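Local coordinates for rhusiopathiae surface protein B (Erysipelothrix rhusiopathiae, PDB 3V10) that probably binds collagen as a cell-wall-anchored surface adhesin, through the two Ig-like domains of its collagen-binding region, at residues A[28-33]-A[137-142]; A[34-37]-A[41-44]; A[90-95]-A[308-313]. All coordinates share one frame; numbering follows the deposited sequence.

Interaction 1 (A[28-33]-A[137-142]); sequences IEFNLA and TNLGLG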
# COMPACT_ATOMS: atom_id res chain seq x y z
N ILE A 28 -0.71 5.86 4.44
CA ILE A 28 -0.53 7.02 5.31
C ILE A 28 -0.67 6.38 6.68
O ILE A 28 -1.72 5.83 7.00
CB ILE A 28 -1.62 8.09 5.09
CG1 ILE A 28 -1.44 8.72 3.70
CG2 ILE A 28 -1.52 9.17 6.15
CD1 ILE A 28 -2.41 9.84 3.37
N GLU A 29 0.40 6.41 7.46
CA GLU A 29 0.43 5.76 8.77
C GLU A 29 0.06 6.62 9.97
O GLU A 29 0.46 7.78 10.08
CB GLU A 29 1.81 5.17 9.03
CG GLU A 29 2.29 4.20 7.98
CD GLU A 29 3.78 3.97 8.08
OE1 GLU A 29 4.26 3.70 9.20
OE2 GLU A 29 4.47 4.07 7.04
N PHE A 30 -0.69 6.01 10.88
CA PHE A 30 -1.10 6.66 12.10
C PHE A 30 -0.62 5.81 13.26
O PHE A 30 -0.85 4.60 13.29
CB PHE A 30 -2.63 6.79 12.15
CG PHE A 30 -3.18 7.79 11.18
CD1 PHE A 30 -3.28 9.13 11.52
CD2 PHE A 30 -3.56 7.39 9.90
CE1 PHE A 30 -3.76 10.06 10.61
CE2 PHE A 30 -4.04 8.32 8.98
CZ PHE A 30 -4.14 9.66 9.33
N ASN A 31 0.08 6.44 14.20
CA ASN A 31 0.58 5.74 15.37
C ASN A 31 -0.13 6.31 16.59
O ASN A 31 -0.19 7.53 16.76
CB ASN A 31 2.08 5.93 15.52
CG ASN A 31 2.60 5.39 16.83
OD1 ASN A 31 2.70 4.17 17.02
ND2 ASN A 31 2.92 6.29 17.75
N LEU A 32 -0.67 5.43 17.42
CA LEU A 32 -1.40 5.86 18.61
C LEU A 32 -1.05 4.99 19.81
O LEU A 32 -0.92 3.78 19.71
CB LEU A 32 -2.91 5.78 18.31
CG LEU A 32 -3.91 6.21 19.38
CD1 LEU A 32 -3.85 7.73 19.57
CD2 LEU A 32 -5.31 5.78 18.95
N ALA A 33 -0.91 5.64 20.97
CA ALA A 33 -0.60 4.93 22.20
C ALA A 33 -1.60 5.35 23.25
O ALA A 33 -2.05 6.49 23.27
CB ALA A 33 0.82 5.27 22.66
N THR A 137 -5.88 16.47 11.39
CA THR A 137 -6.67 15.51 12.15
C THR A 137 -6.08 15.05 13.48
O THR A 137 -4.87 15.09 13.69
CB THR A 137 -6.92 14.25 11.27
OG1 THR A 137 -7.86 13.38 11.90
CG2 THR A 137 -5.61 13.49 11.06
N ASN A 138 -6.97 14.63 14.37
CA ASN A 138 -6.59 14.07 15.66
C ASN A 138 -7.36 12.75 15.74
O ASN A 138 -7.61 12.23 16.82
CB ASN A 138 -6.97 15.00 16.83
CG ASN A 138 -8.43 15.41 16.81
OD1 ASN A 138 -9.26 14.80 16.14
ND2 ASN A 138 -8.76 16.45 17.57
N LEU A 139 -7.71 12.22 14.57
CA LEU A 139 -8.47 10.98 14.44
C LEU A 139 -9.77 11.00 15.23
O LEU A 139 -10.32 9.95 15.56
CB LEU A 139 -7.62 9.78 14.88
CG LEU A 139 -6.48 9.38 13.95
CD1 LEU A 139 -5.77 8.15 14.50
CD2 LEU A 139 -7.03 9.10 12.55
N GLY A 140 -10.26 12.19 15.53
CA GLY A 140 -11.50 12.31 16.27
C GLY A 140 -11.33 12.24 17.78
O GLY A 140 -12.30 12.37 18.52
N LEU A 141 -10.10 12.03 18.24
CA LEU A 141 -9.83 11.95 19.67
C LEU A 141 -9.66 13.37 20.20
O LEU A 141 -8.59 13.98 20.08
CB LEU A 141 -8.58 11.10 19.91
CG LEU A 141 -8.62 9.73 19.21
CD1 LEU A 141 -7.27 9.03 19.35
CD2 LEU A 141 -9.72 8.88 19.81
N GLY A 142 -10.74 13.90 20.77
CA GLY A 142 -10.76 15.27 21.27
C GLY A 142 -9.69 15.76 22.22
O GLY A 142 -9.46 16.96 22.32

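Interaction 2 (A[34-37]-A[41-44]); sequences FSDM and QKVK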
# COMPACT_ATOMS: atom_id res chain seq x y z
N PHE A 34 -1.97 4.42 24.13
CA PHE A 34 -2.91 4.73 25.20
C PHE A 34 -2.60 3.93 26.46
O PHE A 34 -1.77 3.02 26.44
CB PHE A 34 -4.35 4.49 24.73
CG PHE A 34 -4.65 3.06 24.38
CD1 PHE A 34 -5.15 2.19 25.34
CD2 PHE A 34 -4.44 2.59 23.09
CE1 PHE A 34 -5.43 0.86 25.02
CE2 PHE A 34 -4.72 1.27 22.76
CZ PHE A 34 -5.22 0.40 23.73
N SER A 35 -3.24 4.30 27.56
CA SER A 35 -3.02 3.59 28.81
C SER A 35 -4.22 3.82 29.71
O SER A 35 -5.15 4.54 29.35
CB SER A 35 -1.75 4.09 29.50
OG SER A 35 -1.87 5.46 29.83
N ASP A 36 -4.20 3.20 30.89
CA ASP A 36 -5.29 3.34 31.84
C ASP A 36 -5.18 4.58 32.73
O ASP A 36 -5.77 4.62 33.81
CB ASP A 36 -5.38 2.09 32.71
CG ASP A 36 -4.04 1.67 33.29
OD1 ASP A 36 -3.15 2.53 33.41
OD2 ASP A 36 -3.90 0.48 33.64
N MET A 37 -4.42 5.58 32.29
CA MET A 37 -4.30 6.82 33.06
C MET A 37 -5.11 7.89 32.32
O MET A 37 -4.74 8.31 31.23
CB MET A 37 -2.84 7.28 33.17
CG MET A 37 -2.00 6.49 34.15
SD MET A 37 -2.76 6.26 35.78
CE MET A 37 -3.08 7.87 36.28
N GLN A 41 -5.79 10.16 36.44
CA GLN A 41 -6.58 9.27 37.26
C GLN A 41 -6.67 7.87 36.68
O GLN A 41 -6.95 7.68 35.50
CB GLN A 41 -7.99 9.83 37.47
CG GLN A 41 -8.03 11.04 38.37
CD GLN A 41 -9.38 11.21 39.03
OE1 GLN A 41 -9.92 10.27 39.61
NE2 GLN A 41 -9.92 12.42 38.96
N LYS A 42 -6.42 6.89 37.53
CA LYS A 42 -6.46 5.50 37.14
C LYS A 42 -7.85 5.01 36.78
O LYS A 42 -8.81 5.23 37.52
CB LYS A 42 -5.91 4.66 38.30
CG LYS A 42 -4.41 4.53 38.27
CD LYS A 42 -4.04 3.66 37.11
CE LYS A 42 -4.64 2.29 37.28
NZ LYS A 42 -3.91 1.57 38.36
N VAL A 43 -7.98 4.36 35.62
CA VAL A 43 -9.27 3.80 35.21
C VAL A 43 -9.08 2.30 35.06
O VAL A 43 -7.97 1.81 34.89
CB VAL A 43 -9.77 4.38 33.86
CG1 VAL A 43 -9.83 5.89 33.92
CG2 VAL A 43 -8.88 3.90 32.71
N LYS A 44 -10.19 1.56 35.10
CA LYS A 44 -10.16 0.11 34.96
C LYS A 44 -10.96 -0.26 33.69
O LYS A 44 -12.19 -0.17 33.67
CB LYS A 44 -10.81 -0.52 36.20
CG LYS A 44 -10.34 -1.94 36.58
CD LYS A 44 -9.16 -1.93 37.61
CE LYS A 44 -7.83 -1.37 37.03
NZ LYS A 44 -7.51 0.09 37.17
O HOH W 1 -6.15 -0.26 34.68

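Interaction 3 (A[90-95]-A[308-313]); sequences LTFNGS and MFDDAT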
# COMPACT_ATOMS: atom_id res chain seq x y z
N LEU A 90 -9.99 -5.03 16.98
CA LEU A 90 -10.10 -3.87 16.11
C LEU A 90 -11.02 -4.20 14.94
O LEU A 90 -10.85 -5.23 14.29
CB LEU A 90 -8.74 -3.47 15.54
CG LEU A 90 -7.80 -2.64 16.40
CD1 LEU A 90 -6.46 -2.52 15.70
CD2 LEU A 90 -8.40 -1.25 16.64
N THR A 91 -11.98 -3.32 14.69
CA THR A 91 -12.89 -3.51 13.57
C THR A 91 -12.67 -2.36 12.61
O THR A 91 -12.77 -1.19 12.98
CB THR A 91 -14.36 -3.53 14.03
OG1 THR A 91 -14.57 -4.65 14.91
CG2 THR A 91 -15.29 -3.66 12.82
N PHE A 92 -12.36 -2.69 11.36
CA PHE A 92 -12.10 -1.68 10.34
C PHE A 92 -13.36 -1.44 9.53
O PHE A 92 -13.85 -2.33 8.83
CB PHE A 92 -10.95 -2.17 9.44
CG PHE A 92 -9.69 -2.48 10.20
CD1 PHE A 92 -8.72 -1.50 10.42
CD2 PHE A 92 -9.50 -3.74 10.75
CE1 PHE A 92 -7.59 -1.78 11.18
CE2 PHE A 92 -8.37 -4.02 11.51
CZ PHE A 92 -7.41 -3.04 11.73
N ASN A 93 -13.89 -0.22 9.63
CA ASN A 93 -15.11 0.17 8.93
C ASN A 93 -14.89 1.40 8.05
O ASN A 93 -15.42 2.48 8.33
CB ASN A 93 -16.22 0.46 9.95
CG ASN A 93 -16.58 -0.77 10.78
OD1 ASN A 93 -16.80 -0.67 11.99
ND2 ASN A 93 -16.66 -1.93 10.14
N GLY A 94 -14.11 1.23 6.98
CA GLY A 94 -13.84 2.34 6.08
C GLY A 94 -12.98 3.41 6.74
O GLY A 94 -11.83 3.16 7.11
N SER A 95 -13.55 4.60 6.89
CA SER A 95 -12.84 5.71 7.53
C SER A 95 -13.00 5.62 9.04
O SER A 95 -12.40 6.40 9.79
CB SER A 95 -13.39 7.06 7.04
OG SER A 95 -13.22 7.22 5.63
N MET A 308 2.10 -2.44 4.55
CA MET A 308 0.71 -2.00 4.64
C MET A 308 -0.14 -2.71 5.69
O MET A 308 -1.37 -2.57 5.69
CB MET A 308 0.06 -2.12 3.25
CG MET A 308 0.06 -3.52 2.61
SD MET A 308 1.64 -4.19 1.92
CE MET A 308 1.51 -5.81 2.58
N PHE A 309 0.50 -3.43 6.60
CA PHE A 309 -0.22 -4.16 7.65
C PHE A 309 -0.51 -3.34 8.90
O PHE A 309 0.34 -2.58 9.38
CB PHE A 309 0.56 -5.41 8.06
CG PHE A 309 0.56 -6.51 7.03
CD1 PHE A 309 -0.59 -7.27 6.80
CD2 PHE A 309 1.70 -6.79 6.30
CE1 PHE A 309 -0.59 -8.31 5.86
CE2 PHE A 309 1.72 -7.83 5.36
CZ PHE A 309 0.57 -8.59 5.14
N ASP A 310 -1.71 -3.49 9.44
CA ASP A 310 -2.08 -2.81 10.67
C ASP A 310 -1.54 -3.68 11.79
O ASP A 310 -1.41 -4.89 11.62
CB ASP A 310 -3.60 -2.71 10.81
CG ASP A 310 -4.23 -1.91 9.69
OD1 ASP A 310 -4.02 -0.69 9.68
OD2 ASP A 310 -4.92 -2.51 8.83
N ASP A 311 -1.19 -3.08 12.91
CA ASP A 311 -0.70 -3.87 14.03
C ASP A 311 -1.09 -3.17 15.32
O ASP A 311 -1.35 -1.97 15.33
CB ASP A 311 0.82 -4.08 13.94
CG ASP A 311 1.60 -2.79 14.08
OD1 ASP A 311 1.57 -2.19 15.17
OD2 ASP A 311 2.25 -2.39 13.09
N ALA A 312 -1.16 -3.93 16.40
CA ALA A 312 -1.52 -3.38 17.70
C ALA A 312 -1.09 -4.35 18.78
O ALA A 312 -1.00 -5.55 18.55
CB ALA A 312 -3.03 -3.16 17.76
N THR A 313 -0.82 -3.81 19.97
CA THR A 313 -0.39 -4.62 21.09
C THR A 313 -0.83 -3.97 22.39
O THR A 313 -1.02 -2.76 22.45
CB THR A 313 1.14 -4.77 21.11
OG1 THR A 313 1.55 -5.33 22.36
CG2 THR A 313 1.80 -3.42 20.92

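Interaction 1 (A[28-33]-A[137-142])
The phenyl ring of F30 is met by the loop 137-142 on one face and at its rim. Over the face sits the methyl CD2 of L139, 4.1 Å from the ring centroid and 21° off the normal, a CH-pi contact displaced toward the rim. That methyl is 3.9 Å from F30 CD1. T137 touches the ring at its edge, near the ring plane, where its CG2 methyl comes within 3.9 Å of F30 CE1. L139 places its branch by turning CG away from its own carbonyl carbon (chi1 -71°), and both of its methyls lie against the CD1 side of the F30 ring. Two residues further along, L32 and L141 approach tip to tip, L32 CD1 lying 3.7 Å from L141 CD1.

What brings the leucines of the loop to the strand is a type I' beta turn from N138 to L141, closed by the bond from L141 N to N138 O. Such turns need positive phi at both central positions; L139 takes up the first, and G140 the second, with backbone angles that suit glycine. Two polar side chains reinforce the bend: T137 OG1 accepts from L139 N at 2.9 Å in an ST turn, while N138 OD1 accepts from G140 N at 2.9 Å in an Asx turn. N138 ND2 goes on to donate to L144 O, and G142 N to N6 OD1. The loop follows the Ig-like sheet of the N-terminal domain and packs over strand 28-35, whose backbone is bonded to strands 10-16 and 112-123. L55, I149 and V15 also press on F30, and L53 touches both L32 and L141; between the two segments themselves, side-chain carbons make the contact without a hydrogen bond.

Interaction 2 (A[34-37]-A[41-44])
D36 meets the returning chain with both backbone and side chain. Its carbonyl O accepts from V43 N at 2.9 Å, an almost straight bond (163° at the hydrogen), and K42 CA adds a CA-H...O contact to the same oxygen. The side chain of D36 runs beside that of K42, both pointing the same way; chi1 of 49° sets CG between the backbone N and the carbonyl carbon. OD2 has two partners: V111 N, and a water 2.6 Å from it that is also hydrogen-bonded to V43 O at 2.8 Å. That V43 carbonyl takes a further bond, K44 NZ to V43 O at 2.9 Å, from well above its plane. K42 NZ stays 4.8 Å from D36 OD2, too far for a salt bridge, though the opposite charges probably favour the arrangement.

M37 comes next, crossing the K42 side chain at an angle. Both chains are folded back at successive torsions, and M37 SD lies against CG and CD of K42, 3.5 Å from CG, with a tighter approach to CD that is doubtful in detail. M37 CE is carried over the backbone of Q41, 3.6 Å from its N. M37 and K42 also face each other as a non-hydrogen-bonded antiparallel pair with their side chains on the same face. Together the strands 37-38 and 41-42 form a small beta hairpin, a surface projection continuing from the end of strand 28-35 in the N-terminal Ig-like domain.

Interaction 3 (A[90-95]-A[308-313])
F92 and D310 reach for each other from opposite directions, with the planes of the phenyl ring and the carboxylate 26° apart. The approach to the ring is oblique: D310 OD2 lies 3.6 Å from F92 CE1, and the methylene CB of D310 lies 3.9 Å from F92 CZ. Both side chains leave the backbone toward the other segment, and in each the first torsion (chi1 -57° in F92 and -62° in D310) places CG beside its own backbone N. The other carboxylate oxygen, D310 OD1, accepts from K118 N, a bond that holds the buried acid against strand 112-123 and probably fixes its rotation.

Here the C-terminal segment enters the N-terminal Ig-like domain. Strand 311-315 is inserted between strands 71-77, to which it runs parallel, and 112-123, to which it is antiparallel, consistent with the latch of the Collagen Hug model and its DEv-IgG fold. Strand 85-93 does not pair with it directly and meets it through side chains alone. L90 points its CD1 methyl at the CB of A312, 4.1 Å away, a light apolar touch. Around these side chains M73 and I97 pack on both L90 and F92, L117 touches F92 and D310, and V75 and I115 also touch A312. D311, whose side chain leaves the backbone away from strand 85-93, accepts at OD1 from N116 ND2.

Overall arrangement
All three contacts lie in or at the N-terminal Ig-like domain, interaction 3 through the inserted C-terminal strand, and they reach or adjoin its large curled sheet. Interactions 1 and 2 share strand 28-35: one lies along its length, the other continues beyond its end, with centres about 19 Å apart. Interaction 3 has its centre about 12 Å from that of interaction 1, the nearest atoms being about 7 Å apart. Strand 112-123 links the two, pairing with strand 28-35 and with the C-terminal strand 311-315. Interactions 2 and 3 are about 22 Å apart between centres. In the Collagen Hug model, latch insertion as in interaction 3 would secure collagen held between the two domains.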